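Local coordinates for uncharacterized protein (PDB 1ZBS) that is of unknown function but is probably an ATP-dependent kinase of N-acetylglucosamine, of the ASKHA superfamily, at residues M1-W14 against A17-I31. Sequence-based numbering, arbitrary orientation.
Sequences MILIGDSGSTKTDW and AKEGKSLGRFQTSGI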
loop_
_atom_site.group_PDB
_atom_site.type_symbol
_atom_site.label_atom_id
_atom_site.label_comp_id
_atom_site.label_asym_id
_atom_site.label_seq_id
_atom_site.Cartn_x
_atom_site.Cartn_y
_atom_site.Cartn_z
HETATM N N MSE A 1 -36.324 -25.611 1.974
HETATM C CA MSE A 1 -35.797 -24.223 1.903
HETATM C C MSE A 1 -34.308 -24.210 1.582
HETATM O O MSE A 1 -33.642 -25.247 1.629
HETATM C CB MSE A 1 -36.081 -23.476 3.216
HETATM C CG MSE A 1 -35.776 -24.253 4.491
HETATM SE SE MSE A 1 -36.475 -23.376 6.094
HETATM C CE MSE A 1 -38.339 -23.901 5.934
ATOM N N ILE A 2 -33.794 -23.032 1.242
ATOM C CA ILE A 2 -32.389 -22.892 0.883
ATOM C C ILE A 2 -31.594 -21.971 1.796
ATOM O O ILE A 2 -32.157 -21.140 2.512
ATOM C CB ILE A 2 -32.241 -22.371 -0.566
ATOM C CG1 ILE A 2 -32.897 -20.990 -0.693
ATOM C CG2 ILE A 2 -32.869 -23.362 -1.535
ATOM C CD1 ILE A 2 -32.695 -20.326 -2.044
ATOM N N LEU A 3 -30.275 -22.137 1.760
ATOM C CA LEU A 3 -29.352 -21.329 2.556
ATOM C C LEU A 3 -28.459 -20.522 1.619
ATOM O O LEU A 3 -27.735 -21.079 0.793
ATOM C CB LEU A 3 -28.482 -22.226 3.450
ATOM C CG LEU A 3 -27.461 -21.478 4.319
ATOM C CD1 LEU A 3 -28.206 -20.535 5.264
ATOM C CD2 LEU A 3 -26.596 -22.463 5.111
ATOM N N ILE A 4 -28.515 -19.207 1.741
ATOM C CA ILE A 4 -27.696 -18.362 0.888
ATOM C C ILE A 4 -26.681 -17.579 1.710
ATOM O O ILE A 4 -27.023 -16.933 2.708
ATOM C CB ILE A 4 -28.555 -17.370 0.067
ATOM C CG1 ILE A 4 -29.585 -18.137 -0.771
ATOM C CG2 ILE A 4 -27.653 -16.556 -0.855
ATOM C CD1 ILE A 4 -30.548 -17.252 -1.521
ATOM N N GLY A 5 -25.427 -17.648 1.281
ATOM C CA GLY A 5 -24.368 -16.952 1.981
ATOM C C GLY A 5 -23.554 -16.063 1.069
ATOM O O GLY A 5 -23.172 -16.466 -0.029
ATOM N N ASP A 6 -23.301 -14.845 1.534
ATOM C CA ASP A 6 -22.519 -13.875 0.788
ATOM C C ASP A 6 -21.404 -13.379 1.700
ATOM O O ASP A 6 -21.648 -12.598 2.620
ATOM C CB ASP A 6 -23.398 -12.706 0.360
ATOM C CG ASP A 6 -22.756 -11.868 -0.719
ATOM O OD1 ASP A 6 -22.547 -12.398 -1.832
ATOM O OD2 ASP A 6 -22.455 -10.683 -0.459
ATOM N N SER A 7 -20.184 -13.841 1.441
ATOM C CA SER A 7 -19.030 -13.468 2.251
ATOM C C SER A 7 -18.125 -12.427 1.610
ATOM O O SER A 7 -17.743 -12.542 0.446
ATOM C CB SER A 7 -18.200 -14.711 2.587
ATOM O OG SER A 7 -17.056 -14.370 3.359
ATOM N N GLY A 8 -17.780 -11.414 2.397
ATOM C CA GLY A 8 -16.904 -10.359 1.926
ATOM C C GLY A 8 -15.652 -10.320 2.781
ATOM O O GLY A 8 -15.443 -11.191 3.631
ATOM N N SER A 9 -14.818 -9.312 2.558
ATOM C CA SER A 9 -13.581 -9.157 3.314
ATOM C C SER A 9 -13.842 -8.426 4.627
ATOM O O SER A 9 -13.161 -7.451 4.955
ATOM C CB SER A 9 -12.544 -8.397 2.476
ATOM O OG SER A 9 -13.102 -7.226 1.897
ATOM N N THR A 10 -14.840 -8.909 5.366
ATOM C CA THR A 10 -15.229 -8.339 6.655
ATOM C C THR A 10 -16.152 -9.304 7.397
ATOM O O THR A 10 -15.779 -9.856 8.438
ATOM C CB THR A 10 -15.956 -6.980 6.479
ATOM O OG1 THR A 10 -15.008 -5.985 6.066
ATOM C CG2 THR A 10 -16.613 -6.541 7.785
ATOM N N LYS A 11 -17.352 -9.510 6.858
ATOM C CA LYS A 11 -18.328 -10.412 7.470
ATOM C C LYS A 11 -19.032 -11.279 6.417
ATOM O O LYS A 11 -18.846 -11.090 5.212
ATOM C CB LYS A 11 -19.373 -9.602 8.252
ATOM C CG LYS A 11 -20.619 -9.195 7.445
ATOM C CD LYS A 11 -20.336 -8.172 6.346
ATOM C CE LYS A 11 -20.289 -6.732 6.893
ATOM N NZ LYS A 11 -20.058 -5.714 5.791
ATOM N N THR A 12 -19.837 -12.232 6.877
ATOM C CA THR A 12 -20.572 -13.103 5.968
ATOM C C THR A 12 -22.062 -12.972 6.238
ATOM O O THR A 12 -22.505 -13.160 7.367
ATOM C CB THR A 12 -20.177 -14.569 6.147
ATOM O OG1 THR A 12 -18.751 -14.682 6.134
ATOM C CG2 THR A 12 -20.759 -15.413 5.022
ATOM N N ASP A 13 -22.834 -12.644 5.207
ATOM C CA ASP A 13 -24.274 -12.493 5.366
ATOM C C ASP A 13 -25.011 -13.763 4.936
ATOM O O ASP A 13 -24.827 -14.252 3.823
ATOM C CB ASP A 13 -24.771 -11.301 4.550
ATOM C CG ASP A 13 -26.176 -10.885 4.932
ATOM O OD1 ASP A 13 -26.689 -9.907 4.345
ATOM O OD2 ASP A 13 -26.766 -11.538 5.822
ATOM N N TRP A 14 -25.843 -14.292 5.829
ATOM C CA TRP A 14 -26.600 -15.504 5.550
ATOM C C TRP A 14 -28.108 -15.263 5.504
ATOM O O TRP A 14 -28.627 -14.324 6.123
ATOM C CB TRP A 14 -26.328 -16.574 6.613
ATOM C CG TRP A 14 -24.940 -17.116 6.642
ATOM C CD1 TRP A 14 -23.907 -16.686 7.421
ATOM C CD2 TRP A 14 -24.434 -18.216 5.876
ATOM N NE1 TRP A 14 -22.786 -17.457 7.193
ATOM C CE2 TRP A 14 -23.083 -18.402 6.247
ATOM C CE3 TRP A 14 -24.993 -19.064 4.914
ATOM C CZ2 TRP A 14 -22.281 -19.401 5.688
ATOM C CZ3 TRP A 14 -24.194 -20.062 4.355
ATOM C CH2 TRP A 14 -22.852 -20.219 4.745
ATOM N N ALA A 17 -34.030 -18.832 2.854
ATOM C CA ALA A 17 -35.205 -18.456 2.077
ATOM C C ALA A 17 -36.045 -19.662 1.657
ATOM O O ALA A 17 -35.563 -20.795 1.618
ATOM C CB ALA A 17 -34.775 -17.672 0.838
ATOM N N LYS A 18 -37.306 -19.397 1.334
ATOM C CA LYS A 18 -38.232 -20.428 0.888
ATOM C C LYS A 18 -39.090 -19.785 -0.183
ATOM O O LYS A 18 -39.817 -18.828 0.089
ATOM C CB LYS A 18 -39.127 -20.891 2.038
ATOM C CG LYS A 18 -39.920 -22.169 1.752
ATOM C CD LYS A 18 -41.131 -22.262 2.678
ATOM C CE LYS A 18 -41.689 -23.676 2.781
ATOM N NZ LYS A 18 -40.815 -24.585 3.587
ATOM N N GLU A 19 -38.986 -20.300 -1.404
ATOM C CA GLU A 19 -39.749 -19.782 -2.536
ATOM C C GLU A 19 -39.696 -18.256 -2.645
ATOM O O GLU A 19 -40.724 -17.581 -2.571
ATOM C CB GLU A 19 -41.211 -20.240 -2.449
ATOM C CG GLU A 19 -41.596 -21.289 -3.498
ATOM C CD GLU A 19 -41.276 -22.720 -3.071
ATOM O OE1 GLU A 19 -42.087 -23.320 -2.316
ATOM O OE2 GLU A 19 -40.205 -23.247 -3.479
ATOM N N GLY A 20 -38.493 -17.722 -2.819
ATOM C CA GLY A 20 -38.333 -16.283 -2.946
ATOM C C GLY A 20 -38.673 -15.475 -1.708
ATOM O O GLY A 20 -38.737 -14.245 -1.771
ATOM N N LYS A 21 -38.907 -16.146 -0.582
ATOM C CA LYS A 21 -39.227 -15.438 0.665
ATOM C C LYS A 21 -38.209 -15.751 1.768
ATOM O O LYS A 21 -37.794 -16.899 1.947
ATOM C CB LYS A 21 -40.649 -15.787 1.130
ATOM C CG LYS A 21 -41.746 -15.273 0.190
ATOM C CD LYS A 21 -43.158 -15.727 0.597
ATOM C CE LYS A 21 -44.209 -15.290 -0.440
ATOM N NZ LYS A 21 -43.876 -15.770 -1.834
ATOM N N SER A 22 -37.802 -14.714 2.496
ATOM C CA SER A 22 -36.828 -14.861 3.572
ATOM C C SER A 22 -37.463 -15.332 4.874
ATOM O O SER A 22 -38.454 -14.761 5.335
ATOM C CB SER A 22 -36.114 -13.527 3.821
ATOM O OG SER A 22 -35.127 -13.654 4.839
ATOM N N LEU A 23 -36.886 -16.373 5.463
ATOM C CA LEU A 23 -37.380 -16.907 6.726
ATOM C C LEU A 23 -36.315 -16.717 7.797
ATOM O O LEU A 23 -36.609 -16.734 8.991
ATOM C CB LEU A 23 -37.706 -18.392 6.593
ATOM C CG LEU A 23 -38.705 -18.769 5.502
ATOM C CD1 LEU A 23 -39.027 -20.247 5.652
ATOM C CD2 LEU A 23 -39.984 -17.931 5.616
ATOM N N GLY A 24 -35.076 -16.534 7.350
ATOM C CA GLY A 24 -33.962 -16.336 8.263
ATOM C C GLY A 24 -32.934 -15.368 7.690
ATOM O O GLY A 24 -32.827 -15.218 6.473
ATOM N N ARG A 25 -32.180 -14.708 8.564
ATOM C CA ARG A 25 -31.165 -13.751 8.145
ATOM C C ARG A 25 -30.142 -13.669 9.296
ATOM O O ARG A 25 -30.347 -12.960 10.285
ATOM C CB ARG A 25 -31.854 -12.401 7.846
ATOM C CG ARG A 25 -31.084 -11.376 6.987
ATOM C CD ARG A 25 -30.624 -11.886 5.603
ATOM N NE ARG A 25 -29.802 -10.882 4.906
ATOM C CZ ARG A 25 -30.283 -9.793 4.304
ATOM N NH1 ARG A 25 -31.592 -9.566 4.299
ATOM N NH2 ARG A 25 -29.458 -8.906 3.744
ATOM N N PHE A 26 -29.058 -14.438 9.167
ATOM C CA PHE A 26 -28.000 -14.501 10.183
ATOM C C PHE A 26 -26.879 -13.526 9.870
ATOM O O PHE A 26 -26.851 -12.911 8.806
ATOM C CB PHE A 26 -27.405 -15.914 10.251
ATOM C CG PHE A 26 -28.431 -16.999 10.188
ATOM C CD1 PHE A 26 -28.219 -18.124 9.402
ATOM C CD2 PHE A 26 -29.625 -16.886 10.898
ATOM C CE1 PHE A 26 -29.182 -19.120 9.316
ATOM C CE2 PHE A 26 -30.598 -17.875 10.824
ATOM C CZ PHE A 26 -30.378 -18.994 10.032
ATOM N N GLN A 27 -25.936 -13.415 10.796
ATOM C CA GLN A 27 -24.809 -12.508 10.630
ATOM C C GLN A 27 -23.558 -13.138 11.236
ATOM O O GLN A 27 -23.396 -13.140 12.453
ATOM C CB GLN A 27 -25.108 -11.189 11.352
ATOM C CG GLN A 27 -24.596 -9.930 10.665
ATOM C CD GLN A 27 -25.551 -9.441 9.585
ATOM O OE1 GLN A 27 -25.507 -9.899 8.436
ATOM N NE2 GLN A 27 -26.433 -8.512 9.956
ATOM N N THR A 28 -22.687 -13.687 10.396
ATOM C CA THR A 28 -21.451 -14.280 10.888
ATOM C C THR A 28 -20.301 -13.477 10.300
ATOM O O THR A 28 -20.498 -12.344 9.862
ATOM C CB THR A 28 -21.304 -15.752 10.459
ATOM O OG1 THR A 28 -20.173 -16.327 11.125
ATOM C CG2 THR A 28 -21.088 -15.856 8.967
ATOM N N SER A 29 -19.107 -14.052 10.271
ATOM C CA SER A 29 -17.976 -13.317 9.729
ATOM C C SER A 29 -16.967 -14.186 8.996
ATOM O O SER A 29 -17.087 -15.411 8.952
ATOM C CB SER A 29 -17.275 -12.551 10.854
ATOM O OG SER A 29 -18.180 -11.696 11.534
ATOM N N GLY A 30 -15.980 -13.518 8.407
ATOM C CA GLY A 30 -14.918 -14.194 7.686
ATOM C C GLY A 30 -15.342 -15.187 6.626
ATOM O O GLY A 30 -16.092 -14.858 5.708
ATOM N N ILE A 31 -14.834 -16.407 6.751
ATOM C CA ILE A 31 -15.139 -17.482 5.815
ATOM C C ILE A 31 -14.600 -17.193 4.411
ATOM O O ILE A 31 -15.268 -16.573 3.590
ATOM C CB ILE A 31 -16.666 -17.742 5.749
ATOM C CG1 ILE A 31 -17.219 -17.971 7.163
ATOM C CG2 ILE A 31 -16.942 -18.966 4.891
ATOM C CD1 ILE A 31 -18.714 -18.228 7.220
HETATM O O HOH W 1 -38.838 -26.344 2.764
#
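Asp13 carries its CG anti to the backbone N (chi1 -166°), and Arg25, likewise extended at chi1 but bent at chi2 (56°), brings its guanidinium side-on to that carboxylate. Two nitrogens grip two oxygens: NH2 of Arg25 lies 3.0 Å from OD1 of Asp13 and NE lies 3.2 Å from OD2, both oxygens being met on their syn sides. The two flat groups are only 21° apart, the near-coplanar geometry of a bidentate salt bridge, which fixes the rotation of both.

The backbone evidence is antiparallel pairing. Thr12 and Thr28 form a hydrogen-bonded pair, whereas the bonds between Trp14 and Phe26 are weak. Separately, Leu23 and Gly24 both face Ile16 in a classic beta bulge. On the opposite face from Asp13, Thr12 and Thr28 lie side by side; CB of Thr12 is modelled 3.2 Å from CG2 of Thr28, an unusually short approach and so doubtful in detail. That same methyl lies at the edge of the Trp14 indole, near NE1, a buried nitrogen for which the model offers no partner. CA of Gly5 lies over one face of the indole, toward its rim, and CD1 of Ile31 reaches the edge at CZ2, 4.1 Å away.

Just past strand 21-29, two carbonyl oxygens lie close to OG of Ser7: O of Gly30 at 2.6 Å and O of Ile31 at 2.8 Å. At the far end, Ile2 N donates to Ala17 O (2.9 Å), and a water bridges Met1 N and Lys18 NZ.

Strands 2-7, 11-18 and 21-29 thus form consecutive hairpins, the three antiparallel strands of a five-stranded mixed sheet of order 3-2-1-4-5 that is the hallmark of the ribonuclease H-like fold of ASKHA proteins.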